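Local coordinates for protein sensor histidine kinase DcuS (Escherichia coli, PDB 3BY8) that senses C4-dicarboxylates through its periplasmic domain and activates the response regulator DcuR by phosphorylation, controlling genes of anaerobic fumarate respiration, at residues Q105-F110 with I126-S131. Numbering follows the deposited sequence.
Sequences QALRVF and IGLELS. With LMR ((2S)-2-hydroxybutanedioic acid), chain B.
R108, whose CG packs over the backbone of G127, presents the edge of its guanidinium to the bound malate, with the ligand hydroxyl O2 in the plane of the group. R108 NH1 hydrogen-bonds malate O2 at 2.9 Å and fairly straight (158°), NH2 at a longer 3.3 Å and more bent (136°), while D85 holds NE in a salt bridge and K82 O takes NH2. Arginine suits this place through its several N-H donors; an alanine here would probably leave the malate hydroxyl without these two donors and D85 without its cationic mate. Across the strand pair, G127 adds no side chain to the malate-facing side, where a CB would come close to A106 CB and R108 CG. On the other face L107 and L128 lie side by side, L107 CD2 only 3.5 Å from L128 CD1, tighter than usual van der Waals contact, and branched V109 meets I126; helix 8-25 packs against L107, V109 and I126. Backbone hydrogen bonds join the antiparallel pair, and beyond its last pair, as helix 130-138 begins after the N-cap E129, L130 N hydrogen-bonds Q105 O. The hairpin therefore carries a malate-binding arginine on one face and apolar side chains on the other, linking ligand site to helix 8-25 in this periplasmic Cache domain.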
ATOM      1  N   GLN A 105       4.982   7.394 -11.582  1.00 15.44           N
ATOM      2  CA  GLN A 105       5.903   7.781 -10.521  1.00 14.85           C
ATOM      3  C   GLN A 105       5.042   8.328  -9.395  1.00 15.06           C
ATOM      4  O   GLN A 105       4.067   9.083  -9.625  1.00 18.48           O
ATOM      5  CB  GLN A 105       6.852   8.832 -11.045  1.00 19.70           C
ATOM      6  CG  GLN A 105       7.799   8.257 -12.069  1.00 21.95           C
ATOM      7  CD  GLN A 105       8.770   9.290 -12.558  1.00 28.94           C
ATOM      8  OE1 GLN A 105       9.763   8.980 -13.230  1.00 30.23           O
ATOM      9  NE2 GLN A 105       8.490  10.544 -12.223  1.00 28.66           N
ATOM     10  N   ALA A 106       5.422   7.969  -8.176  1.00 13.72           N
ATOM     11  CA  ALA A 106       4.609   8.284  -7.027  1.00 14.50           C
ATOM     12  C   ALA A 106       5.320   8.501  -5.719  1.00 12.98           C
ATOM     13  O   ALA A 106       6.456   8.072  -5.543  1.00 14.02           O
ATOM     14  CB  ALA A 106       3.625   7.130  -6.833  1.00 14.01           C
ATOM     15  N   LEU A 107       4.616   9.184  -4.816  1.00 13.29           N
ATOM     16  CA  LEU A 107       5.017   9.393  -3.437  1.00 14.57           C
ATOM     17  C   LEU A 107       4.339   8.168  -2.813  1.00 13.98           C
ATOM     18  O   LEU A 107       3.119   7.980  -2.907  1.00 15.62           O
ATOM     19  CB  LEU A 107       4.406  10.678  -2.891  1.00 15.07           C
ATOM     20  CG  LEU A 107       4.667  10.909  -1.410  1.00 18.06           C
ATOM     21  CD1 LEU A 107       6.144  10.970  -1.122  1.00 21.00           C
ATOM     22  CD2 LEU A 107       3.983  12.229  -1.011  1.00 19.55           C
ATOM     23  N   ARG A 108       5.152   7.320  -2.203  1.00 11.93           N
ATOM     24  CA  ARG A 108       4.681   6.047  -1.677  1.00 11.54           C
ATOM     25  C   ARG A 108       4.965   5.872  -0.208  1.00  9.58           C
ATOM     26  O   ARG A 108       6.008   6.251   0.286  1.00 12.22           O
ATOM     27  CB  ARG A 108       5.391   4.949  -2.485  1.00 10.31           C
ATOM     28  CG  ARG A 108       5.081   5.030  -3.976  1.00 10.62           C
ATOM     29  CD  ARG A 108       6.286   4.688  -4.890  1.00 10.62           C
ATOM     30  NE  ARG A 108       6.881   3.362  -4.662  1.00  9.62           N
ATOM     31  CZ  ARG A 108       6.637   2.287  -5.393  1.00  9.13           C
ATOM     32  NH1 ARG A 108       5.792   2.309  -6.421  1.00 11.42           N
ATOM     33  NH2 ARG A 108       7.323   1.173  -5.141  1.00 10.91           N
ATOM     34  N   VAL A 109       4.000   5.281   0.493  1.00 11.05           N
ATOM     35  CA  VAL A 109       4.128   5.017   1.912  1.00 10.75           C
ATOM     36  C   VAL A 109       3.867   3.537   2.189  1.00  9.65           C
ATOM     37  O   VAL A 109       3.144   2.836   1.442  1.00  9.98           O
ATOM     38  CB  VAL A 109       3.164   5.911   2.777  1.00 11.92           C
ATOM     39  CG1 VAL A 109       3.403   7.390   2.402  1.00 14.01           C
ATOM     40  CG2 VAL A 109       1.693   5.527   2.593  1.00 11.64           C
ATOM     41  N   PHE A 110       4.438   3.091   3.305  1.00  9.40           N
ATOM     42  CA  PHE A 110       4.385   1.662   3.639  1.00  8.10           C
ATOM     43  C   PHE A 110       4.244   1.481   5.125  1.00 10.29           C
ATOM     44  O   PHE A 110       4.894   2.180   5.905  1.00 12.10           O
ATOM     45  CB  PHE A 110       5.726   0.966   3.246  1.00  9.42           C
ATOM     46  CG  PHE A 110       6.071   1.077   1.798  1.00  8.44           C
ATOM     47  CD1 PHE A 110       6.629   2.260   1.288  1.00 10.23           C
ATOM     48  CD2 PHE A 110       5.845   0.007   0.928  1.00  9.34           C
ATOM     49  CE1 PHE A 110       6.953   2.359  -0.080  1.00 11.13           C
ATOM     50  CE2 PHE A 110       6.169   0.109  -0.416  1.00  9.29           C
ATOM     51  CZ  PHE A 110       6.728   1.288  -0.926  1.00  9.20           C
ATOM     52  N   ILE A 126       0.978   2.185  -0.252  1.00 10.09           N
ATOM     53  CA  ILE A 126       0.029   3.117  -0.915  1.00 11.59           C
ATOM     54  C   ILE A 126       0.795   4.210  -1.664  1.00 10.50           C
ATOM     55  O   ILE A 126       1.789   4.720  -1.162  1.00 12.78           O
ATOM     56  CB  ILE A 126      -0.917   3.768   0.131  1.00 12.53           C
ATOM     57  CG1 ILE A 126      -1.779   2.668   0.751  1.00 11.37           C
ATOM     58  CG2 ILE A 126      -1.775   4.879  -0.514  1.00 14.59           C
ATOM     59  CD1 ILE A 126      -2.910   3.192   1.674  1.00 13.07           C
ATOM     60  N   GLY A 127       0.353   4.524  -2.879  1.00 12.06           N
ATOM     61  CA  GLY A 127       1.016   5.562  -3.638  1.00 13.60           C
ATOM     62  C   GLY A 127       0.083   6.705  -4.010  1.00 15.71           C
ATOM     63  O   GLY A 127      -1.125   6.495  -4.214  1.00 17.31           O
ATOM     64  N   LEU A 128       0.679   7.886  -4.101  1.00 16.48           N
ATOM     65  CA  LEU A 128       0.041   9.147  -4.482  1.00 19.07           C
ATOM     66  C   LEU A 128       0.803   9.543  -5.750  1.00 18.43           C
ATOM     67  O   LEU A 128       2.017   9.675  -5.708  1.00 18.86           O
ATOM     68  CB  LEU A 128       0.320  10.232  -3.422  1.00 21.35           C
ATOM     69  CG  LEU A 128      -0.204  10.195  -1.980  1.00 23.88           C
ATOM     70  CD1 LEU A 128       0.766  10.851  -1.011  1.00 24.08           C
ATOM     71  CD2 LEU A 128      -1.535  10.908  -1.945  1.00 25.76           C
ATOM     72  N   GLU A 129       0.104   9.759  -6.856  1.00 20.16           N
ATOM     73  CA  GLU A 129       0.751  10.147  -8.111  1.00 20.84           C
ATOM     74  C   GLU A 129       1.570  11.439  -7.924  1.00 22.46           C
ATOM     75  O   GLU A 129       1.063  12.441  -7.411  1.00 21.26           O
ATOM     76  CB  GLU A 129      -0.335  10.326  -9.173  1.00 25.33           C
ATOM     77  CG  GLU A 129       0.121  10.141 -10.599  1.00 30.11           C
ATOM     78  CD  GLU A 129      -1.050   9.992 -11.562  1.00 31.81           C
ATOM     79  OE1 GLU A 129      -0.807   9.951 -12.788  1.00 33.41           O
ATOM     80  OE2 GLU A 129      -2.212   9.908 -11.090  1.00 32.88           O
ATOM     81  N   LEU A 130       2.844  11.428  -8.318  1.00 19.86           N
ATOM     82  CA  LEU A 130       3.679  12.610  -8.150  1.00 22.05           C
ATOM     83  C   LEU A 130       3.076  13.863  -8.790  1.00 21.13           C
ATOM     84  O   LEU A 130       3.141  14.946  -8.202  1.00 24.24           O
ATOM     85  CB  LEU A 130       5.076  12.391  -8.749  1.00 23.92           C
ATOM     86  CG  LEU A 130       6.228  11.957  -7.864  1.00 25.69           C
ATOM     87  CD1 LEU A 130       7.533  12.235  -8.635  1.00 22.58           C
ATOM     88  CD2 LEU A 130       6.207  12.709  -6.545  1.00 21.79           C
ATOM     89  N   SER A 131       2.523  13.706  -9.987  1.00 24.09           N
ATOM     90  CA  SER A 131       1.947  14.846 -10.700  1.00 27.14           C
ATOM     91  C   SER A 131       0.793  15.453  -9.918  1.00 29.43           C
ATOM     92  O   SER A 131       0.530  16.658 -10.006  1.00 28.59           O
ATOM     93  CB  SER A 131       1.495  14.430 -12.106  1.00 28.66           C
ATOM     94  OG  SER A 131       0.533  13.396 -12.066  1.00 31.52           O
TER
HETATM   95  C1  LMR B   1       3.916  -2.334  -7.043  1.00 14.13           C
HETATM   96  O1A LMR B   1       2.803  -2.776  -6.920  1.00 13.75           O
HETATM   97  O1B LMR B   1       4.809  -3.025  -7.578  1.00 14.45           O
HETATM   98  C2  LMR B   1       4.080  -0.853  -6.896  1.00 13.78           C
HETATM   99  O2  LMR B   1       5.446  -0.413  -7.308  1.00 13.56           O
HETATM  100  C3  LMR B   1       2.924  -0.049  -7.523  1.00 13.25           C
HETATM  101  C4  LMR B   1       3.174   0.114  -9.036  1.00 12.93           C
HETATM  102  O4A LMR B   1       3.036  -0.863  -9.770  1.00 14.28           O
HETATM  103  O4B LMR B   1       3.581   1.223  -9.488  1.00 12.91           O
HETATM  104  O   HOH W   1       3.280  11.081 -11.457  1.00 22.77           O